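Local coordinates for protein microbial serine proteinases; subtilisin (Bacillus subtilis, PDB 2GKO) that hydrolyses peptide bonds in proteins as a cold-adapted, calcium-loaded serine protease of the subtilisin family, at residues G27-L33 and T131-M137; E49-D53 and D62-T66. All coordinates share one frame. Residue numbers count along the deposited sequence, not the author numbering.

Interaction 1: residues G27-L33 and T131-M137. With CA (calcium ion), chain B.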
loop_
_atom_site.group_PDB
_atom_site.type_symbol
_atom_site.label_atom_id
_atom_site.label_comp_id
_atom_site.label_asym_id
_atom_site.label_seq_id
_atom_site.Cartn_x
_atom_site.Cartn_y
_atom_site.Cartn_z
ATOM N N GLY A 27 -7.888 1.846 -15.356
ATOM C CA GLY A 27 -9.023 0.987 -15.090
ATOM C C GLY A 27 -9.045 0.327 -13.729
ATOM O O GLY A 27 -10.094 -0.163 -13.334
ATOM N N ILE A 28 -7.920 0.342 -13.012
ATOM C CA ILE A 28 -7.845 -0.324 -11.727
ATOM C C ILE A 28 -8.092 0.681 -10.644
ATOM O O ILE A 28 -7.576 1.796 -10.686
ATOM C CB ILE A 28 -6.483 -0.998 -11.526
ATOM C CG1 ILE A 28 -6.136 -1.898 -12.724
ATOM C CG2 ILE A 28 -6.483 -1.786 -10.217
ATOM C CD1 ILE A 28 -7.118 -2.999 -13.004
ATOM N N ASN A 29 -8.875 0.281 -9.640
ATOM C CA ASN A 29 -9.242 1.177 -8.537
ATOM C C ASN A 29 -8.404 0.856 -7.321
ATOM O O ASN A 29 -8.306 -0.303 -6.935
ATOM C CB ASN A 29 -10.724 1.002 -8.197
ATOM C CG ASN A 29 -11.598 1.090 -9.420
ATOM O OD1 ASN A 29 -11.818 2.193 -9.943
ATOM N ND2 ASN A 29 -12.029 -0.065 -9.941
ATOM N N ILE A 30 -7.720 1.860 -6.783
ATOM C CA ILE A 30 -7.003 1.727 -5.531
ATOM C C ILE A 30 -7.826 2.403 -4.444
ATOM O O ILE A 30 -8.033 3.622 -4.440
ATOM C CB ILE A 30 -5.561 2.314 -5.610
ATOM C CG1 ILE A 30 -4.764 1.642 -6.739
ATOM C CG2 ILE A 30 -4.846 2.103 -4.284
ATOM C CD1 ILE A 30 -3.366 2.209 -6.939
ATOM N N ALA A 31 -8.307 1.584 -3.511
ATOM C CA ALA A 31 -9.055 2.042 -2.381
ATOM C C ALA A 31 -8.117 2.274 -1.207
ATOM O O ALA A 31 -7.618 1.331 -0.591
ATOM C CB ALA A 31 -10.169 1.035 -2.025
ATOM N N VAL A 32 -7.879 3.535 -0.920
ATOM C CA VAL A 32 -7.010 3.933 0.152
ATOM C C VAL A 32 -7.870 4.141 1.374
ATOM O O VAL A 32 -8.628 5.122 1.486
ATOM C CB VAL A 32 -6.218 5.203 -0.225
ATOM C CG1 VAL A 32 -5.399 5.664 0.943
ATOM C CG2 VAL A 32 -5.320 4.921 -1.452
ATOM N N LEU A 33 -7.765 3.194 2.300
ATOM C CA LEU A 33 -8.537 3.200 3.548
ATOM C C LEU A 33 -7.646 3.804 4.590
ATOM O O LEU A 33 -6.666 3.213 5.019
ATOM C CB LEU A 33 -8.966 1.776 3.922
ATOM C CG LEU A 33 -10.231 1.271 3.226
ATOM C CD1 LEU A 33 -10.143 1.284 1.703
ATOM C CD2 LEU A 33 -10.480 -0.162 3.737
ATOM N N THR A 131 -15.655 -4.480 -11.288
ATOM C CA THR A 131 -14.405 -3.758 -11.475
ATOM C C THR A 131 -13.358 -4.308 -10.515
ATOM O O THR A 131 -13.694 -4.980 -9.539
ATOM C CB THR A 131 -14.651 -2.241 -11.272
ATOM O OG1 THR A 131 -13.545 -1.487 -11.793
ATOM C CG2 THR A 131 -14.742 -1.878 -9.800
ATOM N N LYS A 132 -12.097 -4.029 -10.814
ATOM C CA LYS A 132 -10.971 -4.535 -10.043
ATOM C C LYS A 132 -10.561 -3.505 -9.006
ATOM O O LYS A 132 -10.478 -2.298 -9.288
ATOM C CB LYS A 132 -9.812 -4.900 -10.977
ATOM C CG LYS A 132 -10.164 -5.981 -12.011
ATOM C CD LYS A 132 -10.778 -7.219 -11.360
ATOM C CE LYS A 132 -10.627 -8.441 -12.254
ATOM N NZ LYS A 132 -11.132 -9.680 -11.611
ATOM N N VAL A 133 -10.361 -3.988 -7.783
ATOM C CA VAL A 133 -10.081 -3.124 -6.644
ATOM C C VAL A 133 -8.844 -3.658 -5.914
ATOM O O VAL A 133 -8.756 -4.862 -5.584
ATOM C CB VAL A 133 -11.288 -3.027 -5.699
ATOM C CG1 VAL A 133 -10.955 -2.157 -4.516
ATOM C CG2 VAL A 133 -12.508 -2.486 -6.436
ATOM N N VAL A 134 -7.903 -2.758 -5.668
ATOM C CA VAL A 134 -6.787 -3.001 -4.777
ATOM C C VAL A 134 -7.030 -2.142 -3.537
ATOM O O VAL A 134 -7.019 -0.914 -3.613
ATOM C CB VAL A 134 -5.431 -2.580 -5.406
ATOM C CG1 VAL A 134 -4.273 -2.890 -4.434
ATOM C CG2 VAL A 134 -5.199 -3.278 -6.749
ATOM N N ILE A 135 -7.276 -2.778 -2.401
ATOM C CA ILE A 135 -7.302 -2.068 -1.138
ATOM C C ILE A 135 -5.883 -1.843 -0.643
ATOM O O ILE A 135 -5.076 -2.763 -0.624
ATOM C CB ILE A 135 -8.065 -2.876 -0.035
ATOM C CG1 ILE A 135 -9.562 -2.842 -0.330
ATOM C CG2 ILE A 135 -7.763 -2.293 1.344
ATOM C CD1 ILE A 135 -10.429 -3.735 0.585
ATOM N N ASN A 136 -5.623 -0.625 -0.201
ATOM C CA ASN A 136 -4.440 -0.312 0.571
ATOM C C ASN A 136 -4.818 0.057 2.009
ATOM O O ASN A 136 -5.557 1.014 2.220
ATOM C CB ASN A 136 -3.677 0.862 -0.060
ATOM C CG ASN A 136 -2.383 1.132 0.663
ATOM O OD1 ASN A 136 -1.347 0.530 0.337
ATOM N ND2 ASN A 136 -2.439 1.959 1.711
ATOM N N MET A 137 -4.293 -0.687 2.974
ATOM C CA MET A 137 -4.444 -0.372 4.401
ATOM C C MET A 137 -3.077 -0.096 5.017
ATOM O O MET A 137 -2.351 -0.997 5.423
ATOM C CB MET A 137 -5.186 -1.474 5.164
ATOM C CG MET A 137 -6.642 -1.419 4.862
ATOM S SD MET A 137 -7.608 -2.524 5.863
ATOM C CE MET A 137 -7.311 -3.997 5.084
HETATM CA CA CA B . -12.830 3.045 -11.677
HETATM O O HOH W 1 -11.059 -2.721 -13.334
HETATM O O HOH W 2 -12.395 1.304 -12.895
HETATM O O HOH W 3 -14.119 3.715 -13.453
HETATM O O HOH W 4 -14.739 1.891 -11.023
#

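Interaction 2: residues E49-D53 and D62-T66. With CA (calcium ion), chain B.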
loop_
_atom_site.group_PDB
_atom_site.type_symbol
_atom_site.label_atom_id
_atom_site.label_comp_id
_atom_site.label_asym_id
_atom_site.label_seq_id
_atom_site.Cartn_x
_atom_site.Cartn_y
_atom_site.Cartn_z
ATOM N N GLU A 49 -12.097 9.190 -7.937
ATOM C CA GLU A 49 -13.327 8.597 -8.427
ATOM C C GLU A 49 -14.389 8.456 -7.337
ATOM O O GLU A 49 -15.541 8.819 -7.560
ATOM C CB GLU A 49 -13.030 7.244 -9.052
ATOM C CG GLU A 49 -14.198 6.693 -9.842
ATOM C CD GLU A 49 -13.742 5.529 -10.667
ATOM O OE1 GLU A 49 -13.596 4.463 -10.105
ATOM O OE2 GLU A 49 -13.465 5.689 -11.882
ATOM N N GLN A 50 -13.994 7.912 -6.184
ATOM C CA GLN A 50 -14.853 7.782 -5.016
ATOM C C GLN A 50 -14.258 8.493 -3.821
ATOM O O GLN A 50 -13.031 8.623 -3.707
ATOM C CB GLN A 50 -15.106 6.310 -4.665
ATOM C CG GLN A 50 -15.838 5.576 -5.796
ATOM C CD GLN A 50 -16.491 4.271 -5.361
ATOM O OE1 GLN A 50 -16.988 3.504 -6.216
ATOM N NE2 GLN A 50 -16.476 3.997 -4.075
ATOM N N CYS A 51 -15.125 8.986 -2.960
ATOM C CA CYS A 51 -14.741 9.768 -1.801
ATOM C C CYS A 51 -15.851 9.563 -0.771
ATOM O O CYS A 51 -16.932 10.114 -0.918
ATOM C CB CYS A 51 -14.578 11.240 -2.185
ATOM S SG CYS A 51 -14.369 12.410 -0.856
ATOM N N LYS A 52 -15.589 8.691 0.207
ATOM C CA LYS A 52 -16.602 8.214 1.146
ATOM C C LYS A 52 -16.012 8.212 2.544
ATOM O O LYS A 52 -14.825 7.911 2.735
ATOM C CB LYS A 52 -17.077 6.818 0.758
ATOM C CG LYS A 52 -17.778 6.776 -0.607
ATOM C CD LYS A 52 -18.149 5.383 -1.037
ATOM C CE LYS A 52 -19.010 5.399 -2.320
ATOM N NZ LYS A 52 -19.179 4.072 -2.934
ATOM N N ASP A 53 -16.825 8.605 3.518
ATOM C CA ASP A 53 -16.382 8.749 4.897
ATOM C C ASP A 53 -17.118 7.748 5.789
ATOM O O ASP A 53 -18.312 7.904 6.036
ATOM C CB ASP A 53 -16.629 10.170 5.364
ATOM C CG ASP A 53 -16.038 10.472 6.723
ATOM O OD1 ASP A 53 -15.524 9.581 7.419
ATOM O OD2 ASP A 53 -16.018 11.636 7.164
ATOM N N ASP A 62 -21.328 9.826 1.686
ATOM C CA ASP A 62 -20.800 9.920 0.342
ATOM C C ASP A 62 -20.343 11.328 0.030
ATOM O O ASP A 62 -20.772 12.281 0.691
ATOM C CB ASP A 62 -21.860 9.489 -0.682
ATOM C CG ASP A 62 -21.257 8.901 -1.918
ATOM O OD1 ASP A 62 -22.018 8.443 -2.788
ATOM O OD2 ASP A 62 -20.012 8.842 -2.108
ATOM N N ASN A 63 -19.441 11.431 -0.958
ATOM C CA ASN A 63 -18.900 12.708 -1.414
ATOM C C ASN A 63 -18.206 13.460 -0.288
ATOM O O ASN A 63 -18.277 14.695 -0.197
ATOM C CB ASN A 63 -20.010 13.569 -2.048
ATOM C CG ASN A 63 -20.645 12.896 -3.257
ATOM O OD1 ASN A 63 -19.964 12.555 -4.226
ATOM N ND2 ASN A 63 -21.964 12.718 -3.207
ATOM N N SER A 64 -17.550 12.707 0.577
ATOM C CA SER A 64 -16.871 13.256 1.747
ATOM C C SER A 64 -15.757 12.294 2.175
ATOM O O SER A 64 -15.985 11.097 2.305
ATOM C CB SER A 64 -17.885 13.399 2.886
ATOM O OG SER A 64 -17.322 14.084 3.988
ATOM N N CYS A 65 -14.539 12.809 2.355
ATOM C CA CYS A 65 -13.380 12.002 2.707
ATOM C C CYS A 65 -12.210 12.912 3.112
ATOM O O CYS A 65 -11.068 12.640 2.763
ATOM C CB CYS A 65 -12.977 11.107 1.528
ATOM S SG CYS A 65 -12.578 12.002 0.027
ATOM N N THR A 66 -12.508 13.961 3.869
ATOM C CA THR A 66 -11.547 15.019 4.181
ATOM C C THR A 66 -10.400 14.530 5.026
ATOM O O THR A 66 -10.584 13.906 6.042
ATOM C CB THR A 66 -12.271 16.183 4.882
ATOM O OG1 THR A 66 -13.327 16.651 4.022
ATOM C CG2 THR A 66 -11.359 17.370 5.052
HETATM CA CA CA B . -12.830 3.045 -11.677
HETATM O O HOH W 5 -17.843 8.697 -3.808
HETATM O O HOH W 6 -15.013 13.791 5.464
HETATM O O HOH W 7 -18.383 12.974 6.293
HETATM O O HOH W 3 -14.119 3.715 -13.453
HETATM O O HOH W 4 -14.739 1.891 -11.023
HETATM O O HOH W 2 -12.395 1.304 -12.895
#

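Interaction 1: residues G27-L33 and T131-M137
Two parallel strands pair here; the axes of 29-33 and 133-137 come within 4.6 Å and are inclined by 23°. Their backbones are joined by hydrogen bonds: Asn29 N donates to Lys132 O (3.1 Å), Val134 N to Asn29 O (2.8 Å), Ala31 N to Val134 O (2.8 Å), Asn136 N to Ala31 O (2.8 Å) and Leu33 N to Asn136 O (3.1 Å). Water 1 also joins them, donating to Gly27 O (2.7 Å) and accepting from Lys132 N (3.0 Å).

Asn29 ND2 donates to Thr131 OG1 and to Lys132 O, both at 2.8 Å, an orientation that leaves Asn29 OD1 directed at the calcium, which it binds at 2.2 Å alongside Glu49 and Asp97.

Apolar contacts form on both faces: Ile30 CG1 to Val134 CB (4.5 Å) on one, Ala31 CB to Val133 CG1 (4.1 Å) and Leu33 CD2 to Ile135 CG2 (4.2 Å) on the other. At the strand entrance Ile28 CG2 meets Val134 CG2 (4.0 Å).

This pair belongs to the parallel sheet of the subtilisin α/β fold. Strand 97-102 hydrogen-bonds to the other edge of 29-33, helices 71-80 and 248-265 cover the Ile30 and Val134 face, and helix 112-129 the Leu33 and Met137 face.

Interaction 2: residues E49-D53 and D62-T66
Cys51 loses the most surface in this contact. Its SG is bonded to Cys65 SG at 2.0 Å with a chi3 of -102°, so the strand 49-53 is covalently tied to the loop that returns alongside it. The backbone of Cys51 is engaged too: Cys51 O accepts a hydrogen bond from Ser64 N (3.1 Å), while Cys51 N reaches Asp62 OD2 through water 5 (2.9 Å from the nitrogen, 2.8 Å from the carboxylate oxygen). Asp62 OD2 also accepts Asn63 N at 2.9 Å. Positive phi and psi at Asn63 (59° and 36°) turn the chain away from the extended course of Asp62 and on to Ser64.

Cys65, buried, brings its CB to 3.8 Å from Lys52 N, so it packs on the strand's backbone as well as closing the disulfide. One residue before it, Ser64 OG shares waters 6 and 7 with Asp53 OD2, each 2.8 Å from the hydroxyl and 2.9 Å from the carboxylate, while Asp53 OD1 hydrogen-bonds Thr55 OG1; water 6 also accepts from Thr66 N (3.0 Å).

Lys52 faces Asp62 in an antiparallel, non-hydrogen-bonded pair, CA to CA 4.6 Å, and its CG lies 3.4 Å from Asp62 OD2. The ammonium group runs on to hydrogen-bond His121. The result is a short antiparallel excursion beside strand 48-53, cross-linked by a disulfide and continued through waters.

Near the start of strand 48-53, Glu49 binds calcium with both OE1 (2.2 Å) and OE2 (2.7 Å). Strand 97-102 pairs in parallel with 49-53, Cys65 touches its Ala100, and helix 112-129 packs on Gln50 and Lys52.

After helix 8-14 the chain runs into strand 29-34, then strand 48-53, and soon doubles back so that 62-66 meets 49-53; interaction 2 closes this short loop, sealed by the disulfide. Helix 71-80, strand 97-102 and helix 112-129 follow before strand 133-137 returns beside strand 29-34. Interaction 1 thus closes a much longer loop, with interaction 2 nested inside it. Strand 97-102 lies between 29-34 and 48-53 in the shared sheet, so interaction 1 sits further in and interaction 2 further out. Calcium links them directly, bound by Asn29, Glu49, Asp97 and waters 2, 3 and 4.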